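Local coordinates for protein nucleoside-triphosphatase THEP1 (Aquifex aeolicus, PDB 1YE8) that hydrolyses nucleoside triphosphates, including ATP, GTP, CTP, TTP and UTP, to the diphosphate and phosphate, and has no kinase activity, at residues D106-M111 / K116-L121; M111-K116 / H143-E148; R123-M126 / N132-A135. All coordinates share one frame; numbering follows the deposited sequence.

Contact 1: residues D106-M111 / K116-L121; sequences DEIGKM and KKFRDL
At Glu-107 and Ile-108 an irregular loop passes the first turns of helix 116-126, from which Phe-118 reaches it, and the nearest CA atoms across the contact, Ile-108 CA and Arg-119 CA, are 8.7 Å apart. In this P-loop NTPase the hydrophobic strand 102-105, followed by the acidic pair Asp-106 and Glu-107, fits a Walker B element; a cis peptide bond joins the two acids. The CB atoms of both acids point away from the helix. Asp-106 OD2 is hydrogen-bonded to Thr-14 OG1 of the P-loop and OD1 to Thr-136 OG1, while the carboxylate of Glu-107 lies about 4 Å from a bound magnesium ion, consistent with the predicted ATP-binding role of this loop. With CG anti to its backbone N (chi1 -180°), the ring of Phe-118 extends from the helix so that its far end meets the chain: Phe-118 CZ is 4.0 Å from Glu-107 O and 4.2 Å from Ile-108 CG1, both lying obliquely to the ring. A large, flat apolar side chain suits this buried place, since it spans the distance from helix to loop; Phe-80 of helix 77-97 meets it edge-to-face. Ile-108 is the centre of an inverse gamma turn, with a weak hydrogen bond from Gly-109 N to Glu-107 O (3.0 Å), so the oxygen near the phenyl is also the acceptor in the turn. At the exposed side of the helix Lys-116 and Asp-120, one turn apart, form a salt bridge, Lys-116 NZ meeting the syn lone pair of Asp-120 OD2 at 2.8 Å.

Contact 2: residues M111-K116 / H143-E148; sequences MELFSK and HPLVKE
Leu-113 lies against one face of the His-143 imidazole, its CB 4.2 Å from the ring centroid and 15° off the normal, a CH-pi contact. Pro-144 CD covers the opposite face, 3.2 Å above the plane, so the ring is sandwiched between two aliphatic groups, both offset toward its rim. Its edge is used differently: Leu-145 N donates to His-143 ND1 at 2.9 Å, nearly straight (166°) and close to the ring plane. Histidine therefore suits the place twice over, offering a face to leucine and an in-plane acceptor to the helix. This is an N-cap, at the start of helix 144-150, which in this RecA-like P-loop fold follows strand 132-136; Leu-113 comes from the loop that follows strand 102-105. Accepting at ND1 is consistent with a neutral imidazole. Beyond CB, the leucine divides its branches. Leu-113 CD1 sits 3.7 Å from His-143 CB and equally near Val-146 CG2, whereas Leu-113 CD2 meets Leu-145 CD2 at 3.6 Å. Leu-113 crosses both Leu-145 and Val-146 at about a right angle, its two methyls meeting successive residues of the helix. On the backbone of the same residue, Leu-113 O accepts a hydrogen bond from Arg-119 NH1.

Contact 3: residues R123-M126 / N132-A135; sequences RQIM and NVVA
Val-133 pushes its two methyl groups toward the last turn of helix 116-126, where each finds a different neighbour. Val-133 CG2 abuts Ile-125 CG2 at 3.6 Å, and Val-133 CG1 lies at the same distance from SE of Met-126, a selenomethionine. Each prong of the valine thus rests against one of two adjacent bumps, Ile-125 CG2 and Met-126 SE; both side chains cross it at about a right angle. A beta-branched residue suits the strand and offers exactly this broad, two-pronged surface. The helix is the crossover of the beta-alpha-beta unit of strand 102-105, helix 116-126 and strand 132-136, and the contact packs its end onto the sheet face. Ile-125 also touches Ile-103 of the neighbouring strand. Met-126 does not start out toward the strand, but bends at chi2 (-55°) and chi3 (-61°) bring its selenium nearer, an unbranched, flexible chain adapting to the relief beneath it. Ala-135, two residues beyond Val-133 on the same face, forms the low ground next to that valine, and its CB is 4.5 Å from Met-126 SE. Met-126 also touches Ile-149 of helix 144-150 and Leu-152.

Overall arrangement
All three contacts are largely buried and none has a hydrogen bond between its segments, yet they differ in chemistry. Contact 1, beside the probable nucleotide site, sets an aromatic ring against a backbone oxygen and an isoleucine; contact 2 combines aliphatic branches with an imidazole that also caps a helix; contact 3 is wholly aliphatic apart from selenium. Helix 116-126 serves contacts 1 and 3 at its two ends, and Ile-108 CD1 touches Ala-135 CB between them (3.7 Å). Contacts 1 and 2, with centres about 5 Å apart, share the loop before that helix. Nearer the surface, the salt bridge from Arg-123 NE to Glu-148 OE1 ties contact 3's helix to contact 2's.

Contact 1: residues D106-M111 / K116-L121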
loop_
_atom_site.group_PDB
_atom_site.type_symbol
_atom_site.label_atom_id
_atom_site.label_comp_id
_atom_site.label_asym_id
_atom_site.label_seq_id
_atom_site.Cartn_x
_atom_site.Cartn_y
_atom_site.Cartn_z
ATOM N N ASP A 106 -1.311 0.059 -0.218
ATOM C CA ASP A 106 -1.007 -1.191 -0.930
ATOM C C ASP A 106 -1.026 -0.824 -2.411
ATOM O O ASP A 106 -2.097 -0.528 -2.959
ATOM C CB ASP A 106 -2.054 -2.271 -0.592
ATOM C CG ASP A 106 -1.998 -3.457 -1.526
ATOM O OD1 ASP A 106 -0.926 -4.107 -1.619
ATOM O OD2 ASP A 106 -2.982 -3.816 -2.197
ATOM N N GLU A 107 0.119 -0.820 -3.097
ATOM C CA GLU A 107 1.407 -1.346 -2.690
ATOM C C GLU A 107 2.483 -0.292 -2.923
ATOM O O GLU A 107 2.415 0.509 -3.879
ATOM C CB GLU A 107 1.710 -2.589 -3.546
ATOM C CG GLU A 107 3.035 -3.254 -3.226
ATOM C CD GLU A 107 3.162 -4.677 -3.717
ATOM O OE1 GLU A 107 2.208 -5.287 -4.232
ATOM O OE2 GLU A 107 4.256 -5.227 -3.584
ATOM N N ILE A 108 3.505 -0.298 -2.077
ATOM C CA ILE A 108 4.714 0.445 -2.373
ATOM C C ILE A 108 5.546 -0.458 -3.281
ATOM O O ILE A 108 6.505 -1.117 -2.846
ATOM C CB ILE A 108 5.455 0.873 -1.089
ATOM C CG1 ILE A 108 4.492 1.613 -0.143
ATOM C CG2 ILE A 108 6.692 1.749 -1.425
ATOM C CD1 ILE A 108 5.031 1.851 1.210
ATOM N N GLY A 109 5.178 -0.484 -4.561
ATOM C CA GLY A 109 5.764 -1.393 -5.530
ATOM C C GLY A 109 6.265 -0.671 -6.764
ATOM O O GLY A 109 6.118 0.548 -6.890
ATOM N N LYS A 110 6.876 -1.430 -7.669
ATOM C CA LYS A 110 7.496 -0.858 -8.846
ATOM C C LYS A 110 6.547 0.021 -9.680
ATOM O O LYS A 110 6.939 1.095 -10.120
ATOM C CB LYS A 110 8.095 -1.960 -9.720
ATOM C CG LYS A 110 8.993 -1.400 -10.817
ATOM C CD LYS A 110 10.386 -1.106 -10.279
ATOM C CE LYS A 110 11.354 -0.752 -11.389
ATOM N NZ LYS A 110 10.879 0.437 -12.157
HETATM N N MSE A 111 5.312 -0.428 -9.886
HETATM C CA MSE A 111 4.373 0.342 -10.701
HETATM C C MSE A 111 4.027 1.673 -10.060
HETATM O O MSE A 111 4.024 2.710 -10.732
HETATM C CB MSE A 111 3.117 -0.459 -10.977
HETATM C CG MSE A 111 3.416 -1.722 -11.731
HETATM SE SE MSE A 111 1.846 -2.766 -12.048
HETATM C CE MSE A 111 0.987 -2.642 -10.328
ATOM N N LYS A 116 6.910 10.336 -8.693
ATOM C CA LYS A 116 7.764 11.097 -7.788
ATOM C C LYS A 116 6.942 11.612 -6.616
ATOM O O LYS A 116 7.369 11.558 -5.466
ATOM C CB LYS A 116 8.450 12.260 -8.525
ATOM C CG LYS A 116 9.219 13.197 -7.593
ATOM C CD LYS A 116 10.305 13.996 -8.324
ATOM C CE LYS A 116 10.789 15.184 -7.496
ATOM N NZ LYS A 116 11.202 14.804 -6.103
ATOM N N LYS A 117 5.746 12.113 -6.903
ATOM C CA LYS A 117 4.889 12.601 -5.844
ATOM C C LYS A 117 4.617 11.494 -4.816
ATOM O O LYS A 117 4.643 11.739 -3.609
ATOM C CB LYS A 117 3.559 13.119 -6.403
ATOM C CG LYS A 117 3.667 14.420 -7.187
ATOM C CD LYS A 117 2.303 14.801 -7.722
ATOM C CE LYS A 117 2.356 15.960 -8.698
ATOM N NZ LYS A 117 0.976 16.322 -9.141
ATOM N N PHE A 118 4.371 10.276 -5.300
ATOM C CA PHE A 118 4.138 9.144 -4.413
ATOM C C PHE A 118 5.399 8.810 -3.609
ATOM O O PHE A 118 5.316 8.599 -2.400
ATOM C CB PHE A 118 3.680 7.939 -5.226
ATOM C CG PHE A 118 3.397 6.697 -4.407
ATOM C CD1 PHE A 118 2.307 6.627 -3.529
ATOM C CD2 PHE A 118 4.219 5.585 -4.548
ATOM C CE1 PHE A 118 2.031 5.451 -2.796
ATOM C CE2 PHE A 118 3.957 4.413 -3.818
ATOM C CZ PHE A 118 2.870 4.347 -2.942
ATOM N N ARG A 119 6.546 8.739 -4.271
ATOM C CA ARG A 119 7.793 8.462 -3.540
ATOM C C ARG A 119 8.021 9.452 -2.394
ATOM O O ARG A 119 8.334 9.058 -1.261
ATOM C CB ARG A 119 9.004 8.498 -4.470
ATOM C CG ARG A 119 9.019 7.434 -5.546
ATOM C CD ARG A 119 10.351 7.285 -6.261
ATOM N NE ARG A 119 10.844 8.506 -6.897
ATOM C CZ ARG A 119 10.574 8.892 -8.135
ATOM N NH1 ARG A 119 9.758 8.183 -8.898
ATOM N NH2 ARG A 119 11.123 10.002 -8.628
ATOM N N ASP A 120 7.852 10.739 -2.681
ATOM C CA ASP A 120 8.133 11.773 -1.691
ATOM C C ASP A 120 7.144 11.691 -0.529
ATOM O O ASP A 120 7.521 11.824 0.634
ATOM C CB ASP A 120 8.111 13.166 -2.329
ATOM C CG ASP A 120 9.222 13.371 -3.356
ATOM O OD1 ASP A 120 10.224 12.619 -3.345
ATOM O OD2 ASP A 120 9.150 14.248 -4.234
ATOM N N LEU A 121 5.866 11.502 -0.842
ATOM C CA LEU A 121 4.856 11.417 0.195
ATOM C C LEU A 121 5.012 10.133 1.041
ATOM O O LEU A 121 4.882 10.171 2.270
ATOM C CB LEU A 121 3.462 11.524 -0.433
ATOM C CG LEU A 121 2.268 11.554 0.510
ATOM C CD1 LEU A 121 2.382 12.608 1.583
ATOM C CD2 LEU A 121 1.031 11.807 -0.328
#

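Contact 2: residues M111-K116 / H143-E148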
loop_
_atom_site.group_PDB
_atom_site.type_symbol
_atom_site.label_atom_id
_atom_site.label_comp_id
_atom_site.label_asym_id
_atom_site.label_seq_id
_atom_site.Cartn_x
_atom_site.Cartn_y
_atom_site.Cartn_z
HETATM N N MSE A 111 5.312 -0.428 -9.886
HETATM C CA MSE A 111 4.373 0.342 -10.701
HETATM C C MSE A 111 4.027 1.673 -10.060
HETATM O O MSE A 111 4.024 2.710 -10.732
HETATM C CB MSE A 111 3.117 -0.459 -10.977
HETATM C CG MSE A 111 3.416 -1.722 -11.731
HETATM SE SE MSE A 111 1.846 -2.766 -12.048
HETATM C CE MSE A 111 0.987 -2.642 -10.328
ATOM N N GLU A 112 3.834 1.672 -8.750
ATOM C CA GLU A 112 3.469 2.888 -8.034
ATOM C C GLU A 112 4.650 3.858 -7.924
ATOM O O GLU A 112 4.472 5.081 -7.946
ATOM C CB GLU A 112 2.942 2.526 -6.639
ATOM C CG GLU A 112 1.666 1.700 -6.699
ATOM C CD GLU A 112 1.867 0.192 -6.788
ATOM O OE1 GLU A 112 3.002 -0.332 -6.897
ATOM O OE2 GLU A 112 0.835 -0.519 -6.715
ATOM N N LEU A 113 5.852 3.303 -7.812
ATOM C CA LEU A 113 7.055 4.089 -7.533
ATOM C C LEU A 113 7.543 4.896 -8.739
ATOM O O LEU A 113 8.456 5.694 -8.595
ATOM C CB LEU A 113 8.163 3.204 -6.931
ATOM C CG LEU A 113 7.850 2.776 -5.485
ATOM C CD1 LEU A 113 8.783 1.660 -5.053
ATOM C CD2 LEU A 113 7.948 3.923 -4.500
ATOM N N PHE A 114 6.915 4.729 -9.909
ATOM C CA PHE A 114 7.182 5.637 -11.024
ATOM C C PHE A 114 6.723 7.060 -10.714
ATOM O O PHE A 114 7.174 8.002 -11.361
ATOM C CB PHE A 114 6.490 5.155 -12.296
ATOM C CG PHE A 114 7.175 4.019 -12.984
ATOM C CD1 PHE A 114 8.439 4.179 -13.551
ATOM C CD2 PHE A 114 6.539 2.798 -13.114
ATOM C CE1 PHE A 114 9.057 3.105 -14.221
ATOM C CE2 PHE A 114 7.156 1.734 -13.779
ATOM C CZ PHE A 114 8.408 1.891 -14.322
ATOM N N SER A 115 5.860 7.232 -9.718
ATOM C CA SER A 115 5.378 8.568 -9.346
ATOM C C SER A 115 6.288 9.221 -8.316
ATOM O O SER A 115 6.412 8.721 -7.190
ATOM C CB SER A 115 3.950 8.464 -8.796
ATOM O OG SER A 115 3.608 9.603 -8.030
ATOM N N LYS A 116 6.910 10.336 -8.693
ATOM C CA LYS A 116 7.764 11.097 -7.788
ATOM C C LYS A 116 6.942 11.612 -6.616
ATOM O O LYS A 116 7.369 11.558 -5.466
ATOM C CB LYS A 116 8.450 12.260 -8.525
ATOM C CG LYS A 116 9.219 13.197 -7.593
ATOM C CD LYS A 116 10.305 13.996 -8.324
ATOM C CE LYS A 116 10.789 15.184 -7.496
ATOM N NZ LYS A 116 11.202 14.804 -6.103
ATOM N N HIS A 143 13.271 -1.552 -6.122
ATOM C CA HIS A 143 13.476 -0.106 -6.167
ATOM C C HIS A 143 14.130 0.291 -4.846
ATOM O O HIS A 143 13.839 -0.334 -3.826
ATOM C CB HIS A 143 12.124 0.602 -6.314
ATOM C CG HIS A 143 12.225 2.083 -6.485
ATOM N ND1 HIS A 143 12.439 2.944 -5.431
ATOM C CD2 HIS A 143 12.110 2.859 -7.589
ATOM C CE1 HIS A 143 12.479 4.186 -5.883
ATOM N NE2 HIS A 143 12.272 4.160 -7.188
ATOM N N PRO A 144 15.019 1.286 -4.813
ATOM C CA PRO A 144 15.629 1.659 -3.528
ATOM C C PRO A 144 14.647 2.032 -2.405
ATOM O O PRO A 144 14.965 1.792 -1.239
ATOM C CB PRO A 144 16.536 2.837 -3.896
ATOM C CG PRO A 144 16.866 2.566 -5.291
ATOM C CD PRO A 144 15.586 2.078 -5.929
ATOM N N LEU A 145 13.478 2.597 -2.723
ATOM C CA LEU A 145 12.523 2.907 -1.652
ATOM C C LEU A 145 11.926 1.630 -1.024
ATOM O O LEU A 145 11.627 1.625 0.152
ATOM C CB LEU A 145 11.431 3.895 -2.125
ATOM C CG LEU A 145 10.410 4.421 -1.099
ATOM C CD1 LEU A 145 11.017 4.865 0.234
ATOM C CD2 LEU A 145 9.616 5.566 -1.723
ATOM N N VAL A 146 11.792 0.561 -1.807
ATOM C CA VAL A 146 11.361 -0.721 -1.258
ATOM C C VAL A 146 12.381 -1.207 -0.219
ATOM O O VAL A 146 11.992 -1.627 0.878
ATOM C CB VAL A 146 11.133 -1.782 -2.371
ATOM C CG1 VAL A 146 10.931 -3.161 -1.779
ATOM C CG2 VAL A 146 9.924 -1.402 -3.253
ATOM N N LYS A 147 13.676 -1.124 -0.548
ATOM C CA LYS A 147 14.734 -1.524 0.391
ATOM C C LYS A 147 14.692 -0.679 1.661
ATOM O O LYS A 147 14.791 -1.195 2.777
ATOM C CB LYS A 147 16.103 -1.407 -0.265
ATOM C CG LYS A 147 17.215 -2.180 0.457
ATOM C CD LYS A 147 18.581 -1.930 -0.186
ATOM C CE LYS A 147 18.973 -3.044 -1.140
ATOM N NZ LYS A 147 20.360 -2.882 -1.679
ATOM N N GLU A 148 14.511 0.627 1.472
ATOM C CA GLU A 148 14.427 1.584 2.562
ATOM C C GLU A 148 13.297 1.229 3.534
ATOM O O GLU A 148 13.461 1.287 4.753
ATOM C CB GLU A 148 14.216 2.977 1.959
ATOM C CG GLU A 148 14.113 4.108 2.959
ATOM C CD GLU A 148 13.958 5.461 2.294
ATOM O OE1 GLU A 148 14.634 5.709 1.273
ATOM O OE2 GLU A 148 13.173 6.284 2.813
#

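Contact 3: residues R123-M126 / N132-A135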
loop_
_atom_site.group_PDB
_atom_site.type_symbol
_atom_site.label_atom_id
_atom_site.label_comp_id
_atom_site.label_asym_id
_atom_site.label_seq_id
_atom_site.Cartn_x
_atom_site.Cartn_y
_atom_site.Cartn_z
ATOM N N ARG A 123 7.882 8.603 1.633
ATOM C CA ARG A 123 9.027 8.852 2.518
ATOM C C ARG A 123 8.633 9.706 3.723
ATOM O O ARG A 123 9.026 9.417 4.854
ATOM C CB ARG A 123 10.187 9.494 1.764
ATOM C CG ARG A 123 11.029 8.525 0.998
ATOM C CD ARG A 123 12.473 8.963 0.870
ATOM N NE ARG A 123 13.165 7.988 0.061
ATOM C CZ ARG A 123 13.204 8.015 -1.250
ATOM N NH1 ARG A 123 12.593 8.986 -1.929
ATOM N NH2 ARG A 123 13.857 7.058 -1.893
ATOM N N GLN A 124 7.834 10.743 3.488
ATOM C CA GLN A 124 7.389 11.607 4.569
ATOM C C GLN A 124 6.576 10.804 5.577
ATOM O O GLN A 124 6.809 10.884 6.776
ATOM C CB GLN A 124 6.578 12.780 4.017
ATOM C CG GLN A 124 6.411 13.918 5.014
ATOM C CD GLN A 124 5.774 15.160 4.426
ATOM O OE1 GLN A 124 5.733 16.203 5.092
ATOM N NE2 GLN A 124 5.270 15.064 3.197
ATOM N N ILE A 125 5.624 10.009 5.091
ATOM C CA ILE A 125 4.748 9.252 5.972
ATOM C C ILE A 125 5.488 8.158 6.747
ATOM O O ILE A 125 5.350 8.034 7.971
ATOM C CB ILE A 125 3.574 8.627 5.150
ATOM C CG1 ILE A 125 2.596 9.721 4.670
ATOM C CG2 ILE A 125 2.888 7.522 5.941
ATOM C CD1 ILE A 125 1.645 9.249 3.565
HETATM N N MSE A 126 6.299 7.380 6.043
HETATM C CA MSE A 126 6.925 6.214 6.647
HETATM C C MSE A 126 7.952 6.562 7.722
HETATM O O MSE A 126 8.141 5.795 8.660
HETATM C CB MSE A 126 7.526 5.324 5.564
HETATM C CG MSE A 126 6.447 4.808 4.557
HETATM SE SE MSE A 126 4.920 3.849 5.347
HETATM C CE MSE A 126 5.994 2.630 5.999
ATOM N N ASN A 132 0.261 6.006 12.335
ATOM C CA ASN A 132 0.146 4.566 12.109
ATOM C C ASN A 132 -0.079 4.245 10.642
ATOM O O ASN A 132 -0.807 4.972 9.942
ATOM C CB ASN A 132 -0.999 3.987 12.936
ATOM C CG ASN A 132 -0.859 4.287 14.408
ATOM O OD1 ASN A 132 0.172 4.002 15.015
ATOM N ND2 ASN A 132 -1.894 4.888 14.990
ATOM N N VAL A 133 0.557 3.173 10.172
ATOM C CA VAL A 133 0.492 2.791 8.757
ATOM C C VAL A 133 0.454 1.286 8.590
ATOM O O VAL A 133 1.154 0.561 9.308
ATOM C CB VAL A 133 1.722 3.319 7.948
ATOM C CG1 VAL A 133 1.556 3.042 6.445
ATOM C CG2 VAL A 133 1.981 4.810 8.194
ATOM N N VAL A 134 -0.358 0.818 7.640
ATOM C CA VAL A 134 -0.248 -0.547 7.108
ATOM C C VAL A 134 0.120 -0.425 5.638
ATOM O O VAL A 134 -0.619 0.190 4.863
ATOM C CB VAL A 134 -1.566 -1.337 7.252
ATOM C CG1 VAL A 134 -1.477 -2.699 6.558
ATOM C CG2 VAL A 134 -1.909 -1.502 8.733
ATOM N N ALA A 135 1.269 -0.992 5.265
ATOM C CA ALA A 135 1.758 -0.858 3.876
ATOM C C ALA A 135 2.266 -2.205 3.408
ATOM O O ALA A 135 2.667 -3.051 4.221
ATOM C CB ALA A 135 2.850 0.186 3.764
#